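PDB 6ERC: peroxinectin A from Dictyostelium discoideum, which uses hydrogen peroxide to oxidise phenolic donors, and iodide and thiocyanate, as a secreted haem peroxidase of the animal haem peroxidase family. Local coordinates for residues L227-F238 against V250-I258. Numbering follows the deposited sequence.
Sequences LLRDHNRLARKF and VFQQSRSCI
Ile258, Phe238 and His231 bury the most surface of any residues between two consecutive helices of the animal haem peroxidase fold, 218-241 and 247-275, joined by a short connection. Their segment axes approach to 8.9 Å at 133° between their N-to-C directions, roughly midway between perpendicular and antiparallel. Phe238 is a knob in the hole formed by Val250, Gln253, Ser254 and Cys257. Its ring directs an edge at the second helix: Cys257 SG lies 3.6 Å from Phe238 CZ and 85° off the ring normal, a sulfur-aromatic contact made edge-on. That sulfur is also tied to Cys485 by a disulfide, so the ring abuts a covalent crosslink. The reciprocal knob is Ser254, seated among His231, Leu234, Ala235 and Phe238. Its OG donates to Val250 O at 2.8 Å, which satisfies the buried hydroxyl within its own helix while it rests against Ala235 CA.

His231 has CG anti to the backbone N (chi1 175°), which carries the imidazole across to the second helix. There Ser254 CB covers one face of the ring, and the Phe251 ring approaches obliquely. ND1 donates to Asn232 OD1 at 3.3 Å, with the acceptor in the ring plane, a bond that should limit turning of the imidazole. An alanine here would lack the ring, which would probably leave a gap beside Ser254 CB and the Phe251 ring.

Ile258 fills the other end of the interface, where Leu155 and Tyr156 of helix 153-156 also touch its side chain. Its CG1 meets the edge of the His231 ring, near the ring plane, and lies 3.9 Å from His231 CB. Beyond it, the terminal methyl CD1 reaches the first helix's backbone, 3.7 Å from Leu227 O.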
# COMPACT_ATOMS: atom_id res chain seq x y z
N LEU A 227 5.23 14.74 -6.56
CA LEU A 227 3.89 15.02 -7.07
C LEU A 227 3.35 16.33 -6.52
O LEU A 227 2.50 16.96 -7.16
CB LEU A 227 2.94 13.87 -6.73
CG LEU A 227 3.22 12.54 -7.44
CD1 LEU A 227 2.15 11.52 -7.07
CD2 LEU A 227 3.28 12.72 -8.95
N LEU A 228 3.83 16.76 -5.35
CA LEU A 228 3.50 18.09 -4.87
C LEU A 228 4.19 19.16 -5.71
O LEU A 228 3.57 20.16 -6.09
CB LEU A 228 3.89 18.23 -3.40
CG LEU A 228 3.06 17.46 -2.37
CD1 LEU A 228 3.72 17.54 -1.01
CD2 LEU A 228 1.64 17.97 -2.30
N ARG A 229 5.48 18.96 -6.01
CA ARG A 229 6.18 19.88 -6.91
C ARG A 229 5.50 19.94 -8.26
O ARG A 229 5.25 21.02 -8.80
CB ARG A 229 7.63 19.43 -7.06
CG ARG A 229 8.47 19.57 -5.81
CD ARG A 229 9.87 19.03 -6.03
NE ARG A 229 10.70 19.14 -4.84
CZ ARG A 229 11.97 18.74 -4.77
NH1 ARG A 229 12.55 18.20 -5.83
NH2 ARG A 229 12.65 18.88 -3.65
N ASP A 230 5.19 18.77 -8.84
CA ASP A 230 4.51 18.73 -10.12
C ASP A 230 3.14 19.41 -10.05
O ASP A 230 2.68 19.98 -11.04
CB ASP A 230 4.36 17.28 -10.59
CG ASP A 230 4.19 17.16 -12.09
OD1 ASP A 230 5.03 17.72 -12.82
OD2 ASP A 230 3.24 16.48 -12.53
N HIS A 231 2.49 19.35 -8.88
CA HIS A 231 1.21 20.03 -8.72
C HIS A 231 1.39 21.54 -8.76
O HIS A 231 0.72 22.23 -9.54
CB HIS A 231 0.56 19.61 -7.41
CG HIS A 231 -0.71 20.34 -7.10
ND1 HIS A 231 -0.73 21.58 -6.49
CD2 HIS A 231 -2.00 20.02 -7.34
CE1 HIS A 231 -1.98 21.98 -6.36
NE2 HIS A 231 -2.77 21.06 -6.87
N ASN A 232 2.28 22.08 -7.93
CA ASN A 232 2.50 23.52 -7.91
C ASN A 232 3.05 24.01 -9.24
O ASN A 232 2.82 25.17 -9.62
CB ASN A 232 3.45 23.89 -6.77
CG ASN A 232 2.79 23.78 -5.41
OD1 ASN A 232 1.58 23.59 -5.31
ND2 ASN A 232 3.58 23.91 -4.36
N ARG A 233 3.77 23.16 -9.97
CA ARG A 233 4.24 23.54 -11.29
C ARG A 233 3.07 23.74 -12.24
O ARG A 233 3.01 24.75 -12.97
CB ARG A 233 5.20 22.47 -11.83
CG ARG A 233 5.96 22.87 -13.07
CD ARG A 233 6.82 21.72 -13.58
NE ARG A 233 6.00 20.57 -13.94
CZ ARG A 233 5.37 20.44 -15.10
NH1 ARG A 233 5.45 21.39 -16.02
NH2 ARG A 233 4.65 19.35 -15.34
N LEU A 234 2.12 22.81 -12.24
CA LEU A 234 0.95 22.95 -13.11
C LEU A 234 0.06 24.11 -12.67
O LEU A 234 -0.56 24.76 -13.52
CB LEU A 234 0.14 21.65 -13.12
CG LEU A 234 0.79 20.44 -13.80
CD1 LEU A 234 -0.11 19.23 -13.66
CD2 LEU A 234 1.08 20.71 -15.26
N ALA A 235 -0.02 24.38 -11.37
CA ALA A 235 -0.84 25.49 -10.90
C ALA A 235 -0.31 26.82 -11.43
O ALA A 235 -1.10 27.69 -11.82
CB ALA A 235 -0.88 25.50 -9.37
N ARG A 236 1.01 26.99 -11.45
CA ARG A 236 1.59 28.21 -11.98
C ARG A 236 1.32 28.36 -13.48
O ARG A 236 1.15 29.48 -13.97
CB ARG A 236 3.10 28.23 -11.71
CG ARG A 236 3.44 28.37 -10.23
CD ARG A 236 4.74 27.67 -9.87
NE ARG A 236 4.96 27.68 -8.42
CZ ARG A 236 5.81 26.88 -7.78
NH1 ARG A 236 6.54 25.99 -8.44
NH2 ARG A 236 5.93 26.98 -6.46
N LYS A 237 1.27 27.25 -14.21
CA LYS A 237 0.92 27.30 -15.62
C LYS A 237 -0.54 27.71 -15.80
O LYS A 237 -0.85 28.62 -16.58
CB LYS A 237 1.19 25.94 -16.27
CG LYS A 237 0.66 25.79 -17.69
CD LYS A 237 0.88 24.38 -18.20
CE LYS A 237 -0.03 24.04 -19.36
NZ LYS A 237 0.08 22.59 -19.70
N PHE A 238 -1.46 27.03 -15.10
CA PHE A 238 -2.87 27.37 -15.22
C PHE A 238 -3.14 28.79 -14.74
O PHE A 238 -4.04 29.46 -15.26
CB PHE A 238 -3.72 26.38 -14.43
CG PHE A 238 -3.61 24.96 -14.90
CD1 PHE A 238 -3.34 24.67 -16.22
CD2 PHE A 238 -3.78 23.91 -14.01
CE1 PHE A 238 -3.24 23.36 -16.65
CE2 PHE A 238 -3.69 22.60 -14.43
CZ PHE A 238 -3.41 22.32 -15.76
N VAL A 250 -7.88 26.95 -10.00
CA VAL A 250 -6.54 26.52 -10.35
C VAL A 250 -6.18 25.25 -9.59
O VAL A 250 -5.58 24.32 -10.14
CB VAL A 250 -5.51 27.64 -10.09
CG1 VAL A 250 -4.10 27.16 -10.41
CG2 VAL A 250 -5.86 28.87 -10.90
N PHE A 251 -6.55 25.19 -8.30
CA PHE A 251 -6.26 24.00 -7.51
C PHE A 251 -6.94 22.77 -8.10
O PHE A 251 -6.29 21.75 -8.34
CB PHE A 251 -6.71 24.21 -6.06
CG PHE A 251 -6.72 22.95 -5.26
CD1 PHE A 251 -5.56 22.49 -4.66
CD2 PHE A 251 -7.88 22.21 -5.11
CE1 PHE A 251 -5.56 21.32 -3.93
CE2 PHE A 251 -7.89 21.04 -4.38
CZ PHE A 251 -6.72 20.60 -3.79
N GLN A 252 -8.25 22.85 -8.34
CA GLN A 252 -8.99 21.69 -8.83
C GLN A 252 -8.43 21.21 -10.16
O GLN A 252 -8.22 20.01 -10.37
CB GLN A 252 -10.48 22.02 -8.94
CG GLN A 252 -11.16 22.30 -7.61
CD GLN A 252 -11.03 21.14 -6.63
OE1 GLN A 252 -10.72 20.01 -7.01
NE2 GLN A 252 -11.26 21.43 -5.35
N GLN A 253 -8.20 22.13 -11.09
CA GLN A 253 -7.60 21.75 -12.37
C GLN A 253 -6.24 21.11 -12.17
O GLN A 253 -5.86 20.19 -12.91
CB GLN A 253 -7.49 22.98 -13.28
CG GLN A 253 -8.84 23.51 -13.77
CD GLN A 253 -9.48 22.69 -14.89
OE1 GLN A 253 -10.58 23.02 -15.34
NE2 GLN A 253 -8.80 21.64 -15.34
N SER A 254 -5.48 21.57 -11.18
CA SER A 254 -4.20 20.94 -10.87
C SER A 254 -4.41 19.60 -10.18
O SER A 254 -3.73 18.62 -10.52
CB SER A 254 -3.36 21.87 -9.99
OG SER A 254 -3.10 23.09 -10.64
N ARG A 255 -5.33 19.53 -9.22
CA ARG A 255 -5.66 18.26 -8.59
C ARG A 255 -6.09 17.23 -9.62
O ARG A 255 -5.69 16.06 -9.55
CB ARG A 255 -6.76 18.46 -7.54
CG ARG A 255 -7.28 17.16 -6.92
CD ARG A 255 -7.94 17.39 -5.56
NE ARG A 255 -9.41 17.41 -5.63
CZ ARG A 255 -10.20 16.37 -5.41
NH1 ARG A 255 -9.69 15.18 -5.09
NH2 ARG A 255 -11.52 16.50 -5.50
N SER A 256 -6.89 17.65 -10.60
CA SER A 256 -7.38 16.72 -11.62
C SER A 256 -6.23 16.14 -12.43
O SER A 256 -6.23 14.95 -12.75
CB SER A 256 -8.38 17.42 -12.52
OG SER A 256 -9.02 16.51 -13.39
N CYS A 257 -5.23 16.97 -12.77
CA CYS A 257 -4.09 16.48 -13.55
C CYS A 257 -3.28 15.46 -12.75
O CYS A 257 -2.89 14.41 -13.28
CB CYS A 257 -3.19 17.64 -13.97
SG CYS A 257 -3.94 18.85 -15.08
N ILE A 258 -3.01 15.76 -11.48
CA ILE A 258 -2.20 14.86 -10.66
C ILE A 258 -2.89 13.51 -10.49
O ILE A 258 -2.25 12.46 -10.57
CB ILE A 258 -1.90 15.52 -9.30
CG1 ILE A 258 -1.06 16.79 -9.49
CG2 ILE A 258 -1.20 14.53 -8.36
CD1 ILE A 258 0.32 16.55 -10.10